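Lipid II:glycine glycyltransferase (Staphylococcus aureus, PDB 6SNR) probably catalyses transfer of the first glycine of the pentaglycine bridge from glycyl-tRNA to the lysine side chain of lipid II during cell-wall synthesis. Local coordinates at residues H18-L23 with P109-D114; N161-R166 with M336-M341; E214-A219 with Y317-A322; T357-D362 with T379-K384. All blocks are in the same frame, centred on the assembly; numbering follows the deposited sequence.

Overall arrangement
Contact 2 is the buried one, an aromatic and sulfur cluster without polar bonds; contacts 1, 3 and 4 are partly buried, contact 4 reaching the surface at exposed Asn359. Contact 1 differs most in chemistry: water and carboxylates bridge two loops, and its charges are answered by residues in or beside the sheet that holds strands 315-323 and 380-383. Asp110 of contact 1 pairs with Lys384 of contact 4, and Asp22 with Tyr317 of contact 3. Contacts 3 and 4 reach this sheet at an inner and an outermost strand: the first is a small apolar touch, the second a leucine against a threonine methyl and an amide face. Tyr318 of contact 3 packs on the helix of contact 2.

Contact 1: residues H18-L23 with P109-D114; sequences HPNGDL and PDVEVD
Asp110 meets the 18-23 loop through both its backbone and its carboxylate, reaching toward Asn20 and Asp22. Its N-H gives a bond to a water 2.8 Å away, which in turn donates to Asn20 O at 2.7 Å. CG stands anti to the backbone N (chi1 -173°), bringing Asp110 OD2 to 4.1 Å from Asp22 OD1, with the two carboxylates turned almost perpendicular. A second water bridges the two oxygens, but its contact with Asp22 OD1 is too short to be relied on. The Asp110 carbonyl faces the Asn20 amide oxygen, an acceptor beside an acceptor, so the two make no hydrogen bond with each other. Asp110 is also the centre of an inverse gamma turn, closed by a weak bond from Val111 N to Pro109 O. At Val111, CG2 lies over the flat side of the Asn20 amide, 3.7 Å from Asn20 OD1, while Asn20 ND2 turns to Val78 O.

Two acids this close would probably repel each other. Here Lys384 takes Asp110 OD1, Lys315 takes Asp110 OD2 and Tyr317 binds Asp22 OD1. The two lysines probably offset the repulsion, and the bonds tie both loops to strand 315-323 and the end of strand 380-383.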
loop_
_atom_site.group_PDB
_atom_site.type_symbol
_atom_site.label_atom_id
_atom_site.label_comp_id
_atom_site.label_asym_id
_atom_site.label_seq_id
_atom_site.Cartn_x
_atom_site.Cartn_y
_atom_site.Cartn_z
ATOM N N HIS A 18 13.961 12.526 1.849
ATOM C CA HIS A 18 14.154 13.156 0.551
ATOM C C HIS A 18 12.866 13.065 -0.283
ATOM O O HIS A 18 12.247 12.003 -0.337
ATOM C CB HIS A 18 15.303 12.495 -0.186
ATOM C CG HIS A 18 15.763 13.280 -1.355
ATOM N ND1 HIS A 18 16.885 14.078 -1.346
ATOM C CD2 HIS A 18 15.204 13.438 -2.573
ATOM C CE1 HIS A 18 17.017 14.655 -2.524
ATOM N NE2 HIS A 18 16.013 14.282 -3.289
ATOM N N PRO A 19 12.508 14.136 -1.005
ATOM C CA PRO A 19 11.312 14.064 -1.857
ATOM C C PRO A 19 11.312 12.889 -2.854
ATOM O O PRO A 19 10.228 12.423 -3.255
ATOM C CB PRO A 19 11.344 15.401 -2.589
ATOM C CG PRO A 19 11.979 16.308 -1.651
ATOM C CD PRO A 19 13.061 15.509 -0.987
ATOM N N ASN A 20 12.510 12.503 -3.325
ATOM C CA ASN A 20 12.682 11.381 -4.247
ATOM C C ASN A 20 13.111 10.060 -3.617
ATOM O O ASN A 20 13.532 9.152 -4.332
ATOM C CB ASN A 20 13.643 11.767 -5.372
ATOM C CG ASN A 20 13.103 12.898 -6.244
ATOM O OD1 ASN A 20 11.891 13.071 -6.402
ATOM N ND2 ASN A 20 14.010 13.618 -6.890
ATOM N N GLY A 21 13.004 9.959 -2.292
ATOM C CA GLY A 21 13.134 8.701 -1.605
ATOM C C GLY A 21 12.023 7.715 -1.903
ATOM O O GLY A 21 11.000 8.077 -2.502
ATOM N N ASP A 22 12.250 6.457 -1.547
ATOM C CA ASP A 22 11.282 5.390 -1.848
ATOM C C ASP A 22 11.629 4.203 -1.002
ATOM O O ASP A 22 12.829 3.967 -0.670
ATOM C CB ASP A 22 11.279 4.999 -3.342
ATOM C CG ASP A 22 10.079 4.144 -3.714
ATOM O OD1 ASP A 22 8.977 4.773 -3.825
ATOM O OD2 ASP A 22 10.181 2.910 -3.807
ATOM N N LEU A 23 10.615 3.395 -0.709
ATOM C CA LEU A 23 10.772 2.087 -0.082
ATOM C C LEU A 23 11.900 1.226 -0.740
ATOM O O LEU A 23 12.666 0.536 -0.040
ATOM C CB LEU A 23 9.446 1.329 -0.161
ATOM C CG LEU A 23 9.375 -0.079 0.340
ATOM C CD1 LEU A 23 9.598 -0.089 1.849
ATOM C CD2 LEU A 23 8.057 -0.770 -0.069
ATOM N N PRO A 109 13.711 6.427 -10.965
ATOM C CA PRO A 109 13.377 7.180 -9.776
ATOM C C PRO A 109 11.903 7.600 -9.760
ATOM O O PRO A 109 11.270 7.680 -10.814
ATOM C CB PRO A 109 14.295 8.380 -9.857
ATOM C CG PRO A 109 14.515 8.588 -11.331
ATOM C CD PRO A 109 14.582 7.189 -11.858
ATOM N N ASP A 110 11.369 7.852 -8.580
ATOM C CA ASP A 110 9.987 8.317 -8.454
ATOM C C ASP A 110 9.939 9.829 -8.671
ATOM O O ASP A 110 9.910 10.603 -7.717
ATOM C CB ASP A 110 9.453 7.969 -7.078
ATOM C CG ASP A 110 7.966 8.258 -6.908
ATOM O OD1 ASP A 110 7.254 8.674 -7.870
ATOM O OD2 ASP A 110 7.540 8.104 -5.754
ATOM N N VAL A 111 9.967 10.236 -9.945
ATOM C CA VAL A 111 9.866 11.626 -10.354
ATOM C C VAL A 111 8.710 11.694 -11.347
ATOM O O VAL A 111 8.672 10.966 -12.297
ATOM C CB VAL A 111 11.175 12.171 -10.989
ATOM C CG1 VAL A 111 11.013 13.607 -11.516
ATOM C CG2 VAL A 111 12.285 12.098 -9.960
ATOM N N GLU A 112 7.741 12.541 -11.050
ATOM C CA GLU A 112 6.578 12.672 -11.929
ATOM C C GLU A 112 6.956 13.426 -13.221
ATOM O O GLU A 112 7.811 14.326 -13.205
ATOM C CB GLU A 112 5.445 13.344 -11.139
ATOM C CG GLU A 112 4.805 12.376 -10.145
ATOM C CD GLU A 112 3.710 12.958 -9.256
ATOM O OE1 GLU A 112 3.576 14.205 -9.172
ATOM O OE2 GLU A 112 3.020 12.123 -8.610
ATOM N N VAL A 113 6.312 13.079 -14.330
ATOM C CA VAL A 113 6.639 13.684 -15.629
ATOM C C VAL A 113 6.455 15.207 -15.546
ATOM O O VAL A 113 7.275 15.957 -16.104
ATOM C CB VAL A 113 5.768 13.134 -16.771
ATOM C CG1 VAL A 113 5.978 13.978 -18.052
ATOM C CG2 VAL A 113 6.064 11.665 -17.025
ATOM N N ASP A 114 5.376 15.609 -14.860
ATOM C CA ASP A 114 5.039 17.001 -14.491
ATOM C C ASP A 114 6.269 17.813 -14.077
ATOM O O ASP A 114 6.419 19.006 -14.402
ATOM C CB ASP A 114 4.089 16.901 -13.277
ATOM C CG ASP A 114 3.390 18.187 -12.941
ATOM O OD1 ASP A 114 4.039 19.257 -12.850
ATOM O OD2 ASP A 114 2.168 18.104 -12.709
HETATM O O HOH W 1 12.580 7.313 -6.140
HETATM O O HOH W 2 6.975 6.010 -4.322
#

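Contact 2: residues N161-R166 with M336-M341; sequences NSFERR and MQYTMM
Phe163 and Tyr338 are the closest backbone positions, yet their CA atoms stand 10.1 Å apart, leaving long side chains to bridge from the break between helices 156-162 and 165-177 to helix 332-347. Phe163 carries the contact. Its CG lies anti to the carbonyl carbon (chi1 -51°), and the ring reaches toward the helix with its outer edge leading. Met341 comes from the opposite direction on a chain extended beyond CG, and its SD sits 3.6 Å from Phe163 CZ. The sulfur is 4.8 Å from the ring centroid and 74° off the ring normal, a Met-aromatic contact made at the edge. Tyr338 comes in roughly at right angles to Phe163, placing its CD1 3.9 Å from Phe163 CE2, again near the plane of the phenylalanine ring. The tyrosine hydroxyl is engaged by Asp156 O. Trp377 meets Phe163 edge-to-face and also touches Met341. Just past the phenylalanine, Glu164 is the N-cap of helix 165-177, its OE2 accepting a weak bond from Arg166 N while OE1 takes Asn167 N. No hydrogen bond joins the two segments. Cohesion therefore rests on dispersion, with the ring's slightly positive C-H rim turned to the polarisable sulfur, a pairing that is probably mildly attractive electrostatically as well.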
loop_
_atom_site.group_PDB
_atom_site.type_symbol
_atom_site.label_atom_id
_atom_site.label_comp_id
_atom_site.label_asym_id
_atom_site.label_seq_id
_atom_site.Cartn_x
_atom_site.Cartn_y
_atom_site.Cartn_z
ATOM N N ASN A 161 -14.462 12.345 2.361
ATOM C CA ASN A 161 -15.014 13.204 1.296
ATOM C C ASN A 161 -14.304 13.103 -0.061
ATOM O O ASN A 161 -14.919 13.279 -1.146
ATOM C CB ASN A 161 -15.042 14.682 1.774
ATOM C CG ASN A 161 -16.039 14.951 2.903
ATOM O OD1 ASN A 161 -16.981 14.186 3.131
ATOM N ND2 ASN A 161 -15.799 16.036 3.646
ATOM N N SER A 162 -12.990 12.750 -0.025
ATOM C CA SER A 162 -12.194 12.618 -1.245
ATOM C C SER A 162 -12.518 11.389 -2.071
ATOM O O SER A 162 -12.233 11.350 -3.249
ATOM C CB SER A 162 -10.670 12.657 -0.890
ATOM O OG SER A 162 -10.219 11.430 -0.331
ATOM N N PHE A 163 -13.138 10.355 -1.478
ATOM C CA PHE A 163 -13.501 9.174 -2.238
ATOM C C PHE A 163 -14.668 9.410 -3.221
ATOM O O PHE A 163 -15.449 10.388 -3.057
ATOM C CB PHE A 163 -13.842 7.995 -1.312
ATOM C CG PHE A 163 -12.802 7.685 -0.245
ATOM C CD1 PHE A 163 -11.453 8.070 -0.347
ATOM C CD2 PHE A 163 -13.203 7.030 0.903
ATOM C CE1 PHE A 163 -10.552 7.716 0.669
ATOM C CE2 PHE A 163 -12.363 6.731 1.908
ATOM C CZ PHE A 163 -10.992 7.051 1.784
ATOM N N GLU A 164 -14.826 8.526 -4.184
ATOM C CA GLU A 164 -15.902 8.666 -5.131
ATOM C C GLU A 164 -17.206 8.378 -4.368
ATOM O O GLU A 164 -17.227 7.681 -3.359
ATOM C CB GLU A 164 -15.657 7.904 -6.432
ATOM C CG GLU A 164 -16.121 6.512 -6.637
ATOM C CD GLU A 164 -17.607 6.255 -6.501
ATOM O OE1 GLU A 164 -17.805 5.462 -5.629
ATOM O OE2 GLU A 164 -18.574 6.789 -7.218
ATOM N N ARG A 165 -18.300 8.984 -4.841
ATOM C CA ARG A 165 -19.523 9.050 -4.047
ATOM C C ARG A 165 -20.114 7.721 -3.591
ATOM O O ARG A 165 -20.406 7.581 -2.409
ATOM C CB ARG A 165 -20.552 9.857 -4.849
ATOM C CG ARG A 165 -21.821 10.188 -4.082
ATOM C CD ARG A 165 -22.659 11.152 -4.899
ATOM N NE ARG A 165 -23.802 11.635 -4.102
ATOM C CZ ARG A 165 -24.929 12.094 -4.637
ATOM N NH1 ARG A 165 -25.096 12.141 -5.957
ATOM N NH2 ARG A 165 -25.912 12.496 -3.797
ATOM N N ARG A 166 -20.259 6.750 -4.499
ATOM C CA ARG A 166 -20.740 5.402 -4.157
ATOM C C ARG A 166 -19.806 4.756 -3.125
ATOM O O ARG A 166 -20.245 4.160 -2.130
ATOM C CB ARG A 166 -20.911 4.516 -5.383
ATOM C CG ARG A 166 -22.012 4.913 -6.383
ATOM C CD ARG A 166 -22.398 3.695 -7.222
ATOM N NE ARG A 166 -23.586 3.903 -8.057
ATOM C CZ ARG A 166 -24.440 2.948 -8.442
ATOM N NH1 ARG A 166 -24.282 1.679 -8.073
ATOM N NH2 ARG A 166 -25.477 3.267 -9.203
ATOM N N MET A 336 -11.130 -1.938 6.096
ATOM C CA MET A 336 -9.656 -2.096 6.078
ATOM C C MET A 336 -8.914 -0.921 5.433
ATOM O O MET A 336 -8.010 -0.319 6.080
ATOM C CB MET A 336 -9.252 -3.389 5.359
ATOM C CG MET A 336 -7.881 -3.895 5.793
ATOM S SD MET A 336 -7.571 -5.504 5.037
ATOM C CE MET A 336 -7.628 -5.241 3.303
ATOM N N GLN A 337 -9.346 -0.544 4.241
ATOM C CA GLN A 337 -8.674 0.571 3.500
ATOM C C GLN A 337 -8.706 1.872 4.277
ATOM O O GLN A 337 -7.681 2.535 4.456
ATOM C CB GLN A 337 -9.252 0.807 2.123
ATOM C CG GLN A 337 -8.916 -0.272 1.117
ATOM C CD GLN A 337 -7.421 -0.351 0.804
ATOM O OE1 GLN A 337 -6.668 0.609 1.040
ATOM N NE2 GLN A 337 -7.004 -1.482 0.226
ATOM N N TYR A 338 -9.886 2.279 4.736
ATOM C CA TYR A 338 -9.999 3.550 5.416
ATOM C C TYR A 338 -9.199 3.560 6.726
ATOM O O TYR A 338 -8.559 4.547 7.063
ATOM C CB TYR A 338 -11.512 3.837 5.652
ATOM C CG TYR A 338 -11.833 5.170 6.310
ATOM C CD1 TYR A 338 -11.448 6.368 5.728
ATOM C CD2 TYR A 338 -12.610 5.237 7.469
ATOM C CE1 TYR A 338 -11.780 7.607 6.278
ATOM C CE2 TYR A 338 -12.955 6.478 8.027
ATOM C CZ TYR A 338 -12.528 7.648 7.425
ATOM O OH TYR A 338 -12.852 8.893 7.946
ATOM N N THR A 339 -9.263 2.454 7.485
ATOM C CA THR A 339 -8.493 2.293 8.728
ATOM C C THR A 339 -6.972 2.434 8.459
ATOM O O THR A 339 -6.276 3.119 9.221
ATOM C CB THR A 339 -8.809 0.966 9.423
ATOM O OG1 THR A 339 -10.223 0.925 9.720
ATOM C CG2 THR A 339 -8.066 0.888 10.692
ATOM N N MET A 340 -6.518 1.822 7.369
ATOM C CA MET A 340 -5.076 1.808 7.049
ATOM C C MET A 340 -4.614 3.190 6.636
ATOM O O MET A 340 -3.503 3.615 7.006
ATOM C CB MET A 340 -4.718 0.754 5.976
ATOM C CG MET A 340 -4.787 -0.671 6.519
ATOM S SD MET A 340 -4.186 -1.916 5.378
ATOM C CE MET A 340 -5.257 -1.662 4.004
ATOM N N MET A 341 -5.459 3.925 5.930
ATOM C CA MET A 341 -5.121 5.288 5.555
ATOM C C MET A 341 -4.979 6.135 6.792
ATOM O O MET A 341 -4.040 6.919 6.914
ATOM C CB MET A 341 -6.143 5.874 4.624
ATOM C CG MET A 341 -6.136 5.295 3.222
ATOM S SD MET A 341 -7.533 6.008 2.298
ATOM C CE MET A 341 -7.389 5.155 0.729
#

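Contact 3: residues E214-A219 with Y317-A322; sequences ENIYDA and YYLYGA
The Tyr320 ring receives Ile216 CD1 at a slant, closest at Tyr320 CE2, 4.1 Å from the methyl. Phe213, the residue just before 214-219, meets the same Tyr320 ring edge-to-face, and the Tyr320 hydroxyl is hydrogen-bonded to that of Tyr212, so helix 210-220 holds the ring at more than one point.

Ile216 touches with its last carbon. CG1 sits between the backbone N and the carbonyl carbon (chi1 56°), and the chain then runs out straight to CD1. This covers part of the 10.4 Å between the CA atoms of Ile216 and Leu319, and the two strand side chains meet it from the other side. The same methyl approaches Leu319 CD1 at 4.4 Å, a loose touch. Leu319 has poorly staggered torsions, so its exact placement deserves some caution.

Both Leu319 and Tyr320 start off toward the helix although they are neighbours in a strand. The cause is a classic beta bulge: both residues bond to Leu308 of the antiparallel strand 302-312, and Leu319 takes a helical backbone conformation. Tyr318 leaves on the other face of the sheet, toward helix 332-347, the connection of a beta-alpha-beta unit from strand 315-323 to the parallel strand 351-356. Its ring runs along the strand, bringing Tyr318 OH to 3.2 Å from Gly321 CA. Helix 210-220 covers the bulged face, where Ile216 also packs on Leu308.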
loop_
_atom_site.group_PDB
_atom_site.type_symbol
_atom_site.label_atom_id
_atom_site.label_comp_id
_atom_site.label_asym_id
_atom_site.label_seq_id
_atom_site.Cartn_x
_atom_site.Cartn_y
_atom_site.Cartn_z
ATOM N N GLU A 214 6.690 -13.519 4.919
ATOM C CA GLU A 214 7.537 -13.429 6.071
ATOM C C GLU A 214 8.872 -12.710 5.734
ATOM O O GLU A 214 9.343 -11.939 6.524
ATOM C CB GLU A 214 7.781 -14.837 6.641
ATOM C CG GLU A 214 6.622 -15.310 7.517
ATOM C CD GLU A 214 6.740 -16.765 7.936
ATOM O OE1 GLU A 214 7.464 -17.540 7.268
ATOM O OE2 GLU A 214 6.059 -17.131 8.912
ATOM N N ASN A 215 9.388 -12.958 4.553
ATOM C CA ASN A 215 10.664 -12.373 4.102
ATOM C C ASN A 215 10.568 -10.851 4.035
ATOM O O ASN A 215 11.406 -10.128 4.553
ATOM C CB ASN A 215 10.975 -12.910 2.731
ATOM C CG ASN A 215 12.278 -12.378 2.170
ATOM O OD1 ASN A 215 13.325 -12.559 2.780
ATOM N ND2 ASN A 215 12.217 -11.765 0.991
ATOM N N ILE A 216 9.477 -10.379 3.476
ATOM C CA ILE A 216 9.246 -8.920 3.472
ATOM C C ILE A 216 8.957 -8.359 4.878
ATOM O O ILE A 216 9.545 -7.361 5.373
ATOM C CB ILE A 216 8.165 -8.554 2.417
ATOM C CG1 ILE A 216 6.843 -9.290 2.623
ATOM C CG2 ILE A 216 8.614 -8.901 1.005
ATOM C CD1 ILE A 216 5.862 -9.101 1.483
ATOM N N TYR A 217 8.052 -8.996 5.598
ATOM C CA TYR A 217 7.675 -8.474 6.875
ATOM C C TYR A 217 8.805 -8.380 7.913
ATOM O O TYR A 217 8.951 -7.357 8.608
ATOM C CB TYR A 217 6.481 -9.309 7.395
ATOM C CG TYR A 217 5.856 -8.822 8.687
ATOM C CD1 TYR A 217 4.815 -7.888 8.683
ATOM C CD2 TYR A 217 6.261 -9.317 9.905
ATOM C CE1 TYR A 217 4.239 -7.449 9.872
ATOM C CE2 TYR A 217 5.682 -8.900 11.099
ATOM C CZ TYR A 217 4.652 -7.965 11.083
ATOM O OH TYR A 217 4.053 -7.550 12.262
ATOM N N ASP A 218 9.596 -9.447 8.032
ATOM C CA ASP A 218 10.637 -9.555 9.030
ATOM C C ASP A 218 11.749 -8.521 8.866
ATOM O O ASP A 218 12.397 -8.137 9.834
ATOM C CB ASP A 218 11.288 -10.942 8.962
ATOM C CG ASP A 218 10.392 -12.069 9.460
ATOM O OD1 ASP A 218 9.343 -11.818 10.091
ATOM O OD2 ASP A 218 10.750 -13.235 9.182
ATOM N N ALA A 219 12.036 -8.110 7.631
ATOM C CA ALA A 219 13.064 -7.082 7.433
ATOM C C ALA A 219 12.634 -5.709 7.905
ATOM O O ALA A 219 13.390 -4.956 8.515
ATOM C CB ALA A 219 13.446 -7.012 5.959
ATOM N N TYR A 317 2.520 2.704 1.516
ATOM C CA TYR A 317 2.211 1.810 0.384
ATOM C C TYR A 317 1.302 0.669 0.782
ATOM O O TYR A 317 1.615 -0.074 1.698
ATOM C CB TYR A 317 3.484 1.182 -0.215
ATOM C CG TYR A 317 4.635 2.138 -0.510
ATOM C CD1 TYR A 317 5.447 2.611 0.520
ATOM C CD2 TYR A 317 4.962 2.500 -1.810
ATOM C CE1 TYR A 317 6.479 3.456 0.248
ATOM C CE2 TYR A 317 6.000 3.374 -2.090
ATOM C CZ TYR A 317 6.806 3.806 -1.052
ATOM O OH TYR A 317 7.870 4.649 -1.266
ATOM N N TYR A 318 0.173 0.524 0.071
ATOM C CA TYR A 318 -0.662 -0.666 0.152
ATOM C C TYR A 318 -0.063 -1.702 -0.776
ATOM O O TYR A 318 -0.204 -1.624 -1.987
ATOM C CB TYR A 318 -2.112 -0.270 -0.284
ATOM C CG TYR A 318 -3.003 -1.456 -0.594
ATOM C CD1 TYR A 318 -3.376 -2.334 0.395
ATOM C CD2 TYR A 318 -3.430 -1.706 -1.863
ATOM C CE1 TYR A 318 -4.208 -3.420 0.150
ATOM C CE2 TYR A 318 -4.277 -2.776 -2.132
ATOM C CZ TYR A 318 -4.670 -3.616 -1.116
ATOM O OH TYR A 318 -5.496 -4.729 -1.347
ATOM N N LEU A 319 0.665 -2.648 -0.208
ATOM C CA LEU A 319 1.508 -3.567 -0.979
ATOM C C LEU A 319 0.755 -4.795 -1.470
ATOM O O LEU A 319 0.867 -5.151 -2.622
ATOM C CB LEU A 319 2.716 -3.989 -0.127
ATOM C CG LEU A 319 4.170 -3.902 -0.624
ATOM C CD1 LEU A 319 4.964 -5.173 -0.375
ATOM C CD2 LEU A 319 4.344 -3.426 -2.057
ATOM N N TYR A 320 -0.027 -5.427 -0.596
ATOM C CA TYR A 320 -0.776 -6.628 -0.896
ATOM C C TYR A 320 -2.040 -6.638 -0.046
ATOM O O TYR A 320 -2.002 -6.235 1.112
ATOM C CB TYR A 320 0.026 -7.906 -0.552
ATOM C CG TYR A 320 1.223 -8.183 -1.432
ATOM C CD1 TYR A 320 1.058 -8.741 -2.670
ATOM C CD2 TYR A 320 2.524 -7.929 -0.980
ATOM C CE1 TYR A 320 2.152 -9.003 -3.502
ATOM C CE2 TYR A 320 3.629 -8.176 -1.792
ATOM C CZ TYR A 320 3.436 -8.727 -3.036
ATOM O OH TYR A 320 4.505 -8.981 -3.852
ATOM N N GLY A 321 -3.136 -7.124 -0.621
ATOM C CA GLY A 321 -4.397 -7.327 0.114
ATOM C C GLY A 321 -5.098 -8.613 -0.292
ATOM O O GLY A 321 -4.870 -9.111 -1.401
ATOM N N ALA A 322 -5.911 -9.163 0.601
ATOM C CA ALA A 322 -6.586 -10.453 0.347
ATOM C C ALA A 322 -7.892 -10.464 1.078
ATOM O O ALA A 322 -8.036 -9.778 2.098
ATOM C CB ALA A 322 -5.720 -11.636 0.774
#

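Contact 4: residues T357-D362 with T379-K384; sequences TDNDPD and TYLSEK
Leu381 bridges to Thr357 and Asn359 with its two methyls. From the strand, CB heads toward the 357-362 loop, and CG continues anti to the backbone N (chi1 178°), carrying the fork outward before it meets anything of the loop. There the branches divide. CD1 goes to Thr357, touching CG2 at 3.7 Å. CD2 settles over the flat face of the Asn359 amide, almost directly above its carbon: 3.6 Å to Asn359 CG, with Asn359 OD1 and ND2 only slightly farther. The asparagine thus offers its pi surface to a methyl and leaves its polar rim turned elsewhere. Thr357 keeps its hydroxyl out of this packing by donating from OG1 to Asp358 O at 2.7 Å, the donor tilted 20° from the carbonyl plane. Trp371 of helix 368-374 packs on both Thr357 and Asn359.

Strand 380-383 is an outermost strand of the mixed sheet that also holds 315-323, paired antiparallel with 146-151, which in turn lies beside 351-356. The leucine therefore reaches past one strand to the loop leaving the next, at the margin of a sheet consistent with the acetyltransferase-like domains of FemABX proteins.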
loop_
_atom_site.group_PDB
_atom_site.type_symbol
_atom_site.label_atom_id
_atom_site.label_comp_id
_atom_site.label_asym_id
_atom_site.label_seq_id
_atom_site.Cartn_x
_atom_site.Cartn_y
_atom_site.Cartn_z
ATOM N N THR A 357 -0.918 0.903 -12.250
ATOM C CA THR A 357 -2.091 0.935 -13.132
ATOM C C THR A 357 -1.658 1.326 -14.519
ATOM O O THR A 357 -0.692 2.035 -14.701
ATOM C CB THR A 357 -3.141 1.927 -12.567
ATOM O OG1 THR A 357 -4.402 1.764 -13.283
ATOM C CG2 THR A 357 -2.710 3.349 -12.659
ATOM N N ASP A 358 -2.470 0.940 -15.527
ATOM C CA ASP A 358 -2.571 1.672 -16.758
ATOM C C ASP A 358 -3.480 2.893 -16.608
ATOM O O ASP A 358 -4.319 2.953 -15.716
ATOM C CB ASP A 358 -3.187 0.760 -17.872
ATOM C CG ASP A 358 -2.266 -0.345 -18.335
ATOM O OD1 ASP A 358 -0.998 -0.209 -18.310
ATOM O OD2 ASP A 358 -2.805 -1.393 -18.818
ATOM N N ASN A 359 -3.261 3.875 -17.473
ATOM C CA ASN A 359 -4.117 5.070 -17.498
ATOM C C ASN A 359 -5.418 4.784 -18.263
ATOM O O ASN A 359 -5.380 4.766 -19.467
ATOM C CB ASN A 359 -3.403 6.222 -18.162
ATOM C CG ASN A 359 -4.182 7.548 -18.073
ATOM O OD1 ASN A 359 -5.276 7.584 -17.531
ATOM N ND2 ASN A 359 -3.613 8.635 -18.594
ATOM N N ASP A 360 -6.503 4.572 -17.529
ATOM C CA ASP A 360 -7.873 4.411 -18.077
ATOM C C ASP A 360 -7.927 3.352 -19.156
ATOM O O ASP A 360 -8.300 3.631 -20.316
ATOM C CB ASP A 360 -8.343 5.732 -18.621
ATOM C CG ASP A 360 -9.852 5.723 -18.981
ATOM O OD1 ASP A 360 -10.622 5.063 -18.286
ATOM O OD2 ASP A 360 -10.189 6.350 -19.998
ATOM N N PRO A 361 -7.520 2.112 -18.823
ATOM C CA PRO A 361 -7.570 1.068 -19.823
ATOM C C PRO A 361 -9.011 0.683 -20.206
ATOM O O PRO A 361 -9.929 0.906 -19.429
ATOM C CB PRO A 361 -6.886 -0.115 -19.121
ATOM C CG PRO A 361 -7.190 0.102 -17.689
ATOM C CD PRO A 361 -7.177 1.579 -17.476
ATOM N N ASP A 362 -9.154 0.086 -21.386
ATOM C CA ASP A 362 -10.431 -0.518 -21.820
ATOM C C ASP A 362 -10.776 -1.768 -20.986
ATOM O O ASP A 362 -9.918 -2.368 -20.330
ATOM C CB ASP A 362 -10.339 -0.902 -23.319
ATOM C CG ASP A 362 -10.327 0.318 -24.282
ATOM O OD1 ASP A 362 -10.613 1.474 -23.902
ATOM O OD2 ASP A 362 -9.985 0.103 -25.467
ATOM N N THR A 379 -7.864 8.873 -5.254
ATOM C CA THR A 379 -6.551 8.763 -5.857
ATOM C C THR A 379 -6.347 9.703 -7.005
ATOM O O THR A 379 -7.298 10.008 -7.751
ATOM C CB THR A 379 -6.339 7.348 -6.401
ATOM O OG1 THR A 379 -7.473 6.941 -7.185
ATOM C CG2 THR A 379 -6.126 6.345 -5.260
ATOM N N TYR A 380 -5.093 10.135 -7.186
ATOM C CA TYR A 380 -4.687 10.749 -8.420
ATOM C C TYR A 380 -3.679 9.873 -9.114
ATOM O O TYR A 380 -3.003 9.060 -8.477
ATOM C CB TYR A 380 -4.109 12.142 -8.223
ATOM C CG TYR A 380 -2.777 12.178 -7.492
ATOM C CD1 TYR A 380 -2.761 12.298 -6.120
ATOM C CD2 TYR A 380 -1.566 12.113 -8.172
ATOM C CE1 TYR A 380 -1.604 12.329 -5.414
ATOM C CE2 TYR A 380 -0.363 12.179 -7.434
ATOM C CZ TYR A 380 -0.424 12.279 -6.057
ATOM O OH TYR A 380 0.689 12.330 -5.219
ATOM N N LEU A 381 -3.662 9.958 -10.438
ATOM C CA LEU A 381 -2.701 9.195 -11.221
ATOM C C LEU A 381 -1.349 9.875 -11.221
ATOM O O LEU A 381 -1.218 11.044 -11.627
ATOM C CB LEU A 381 -3.195 9.106 -12.661
ATOM C CG LEU A 381 -2.308 8.397 -13.641
ATOM C CD1 LEU A 381 -2.479 6.914 -13.422
ATOM C CD2 LEU A 381 -2.691 8.851 -15.054
ATOM N N SER A 382 -0.326 9.120 -10.778
ATOM C CA SER A 382 1.058 9.572 -10.716
ATOM C C SER A 382 1.817 8.929 -11.857
ATOM O O SER A 382 2.061 7.701 -11.843
ATOM C CB SER A 382 1.638 9.169 -9.347
ATOM O OG SER A 382 2.993 9.627 -9.209
ATOM N N GLU A 383 2.187 9.741 -12.850
ATOM C CA GLU A 383 2.890 9.260 -14.030
ATOM C C GLU A 383 4.353 9.633 -13.875
ATOM O O GLU A 383 4.664 10.809 -13.718
ATOM C CB GLU A 383 2.374 9.963 -15.297
ATOM N N LYS A 384 5.227 8.617 -13.872
ATOM C CA LYS A 384 6.637 8.788 -13.596
ATOM C C LYS A 384 7.424 8.904 -14.898
ATOM O O LYS A 384 6.944 8.526 -15.979
ATOM C CB LYS A 384 7.139 7.573 -12.808
ATOM C CG LYS A 384 6.713 7.483 -11.336
ATOM C CD LYS A 384 5.278 7.563 -10.953
ATOM C CE LYS A 384 4.994 6.825 -9.631
ATOM N NZ LYS A 384 4.998 7.683 -8.441
#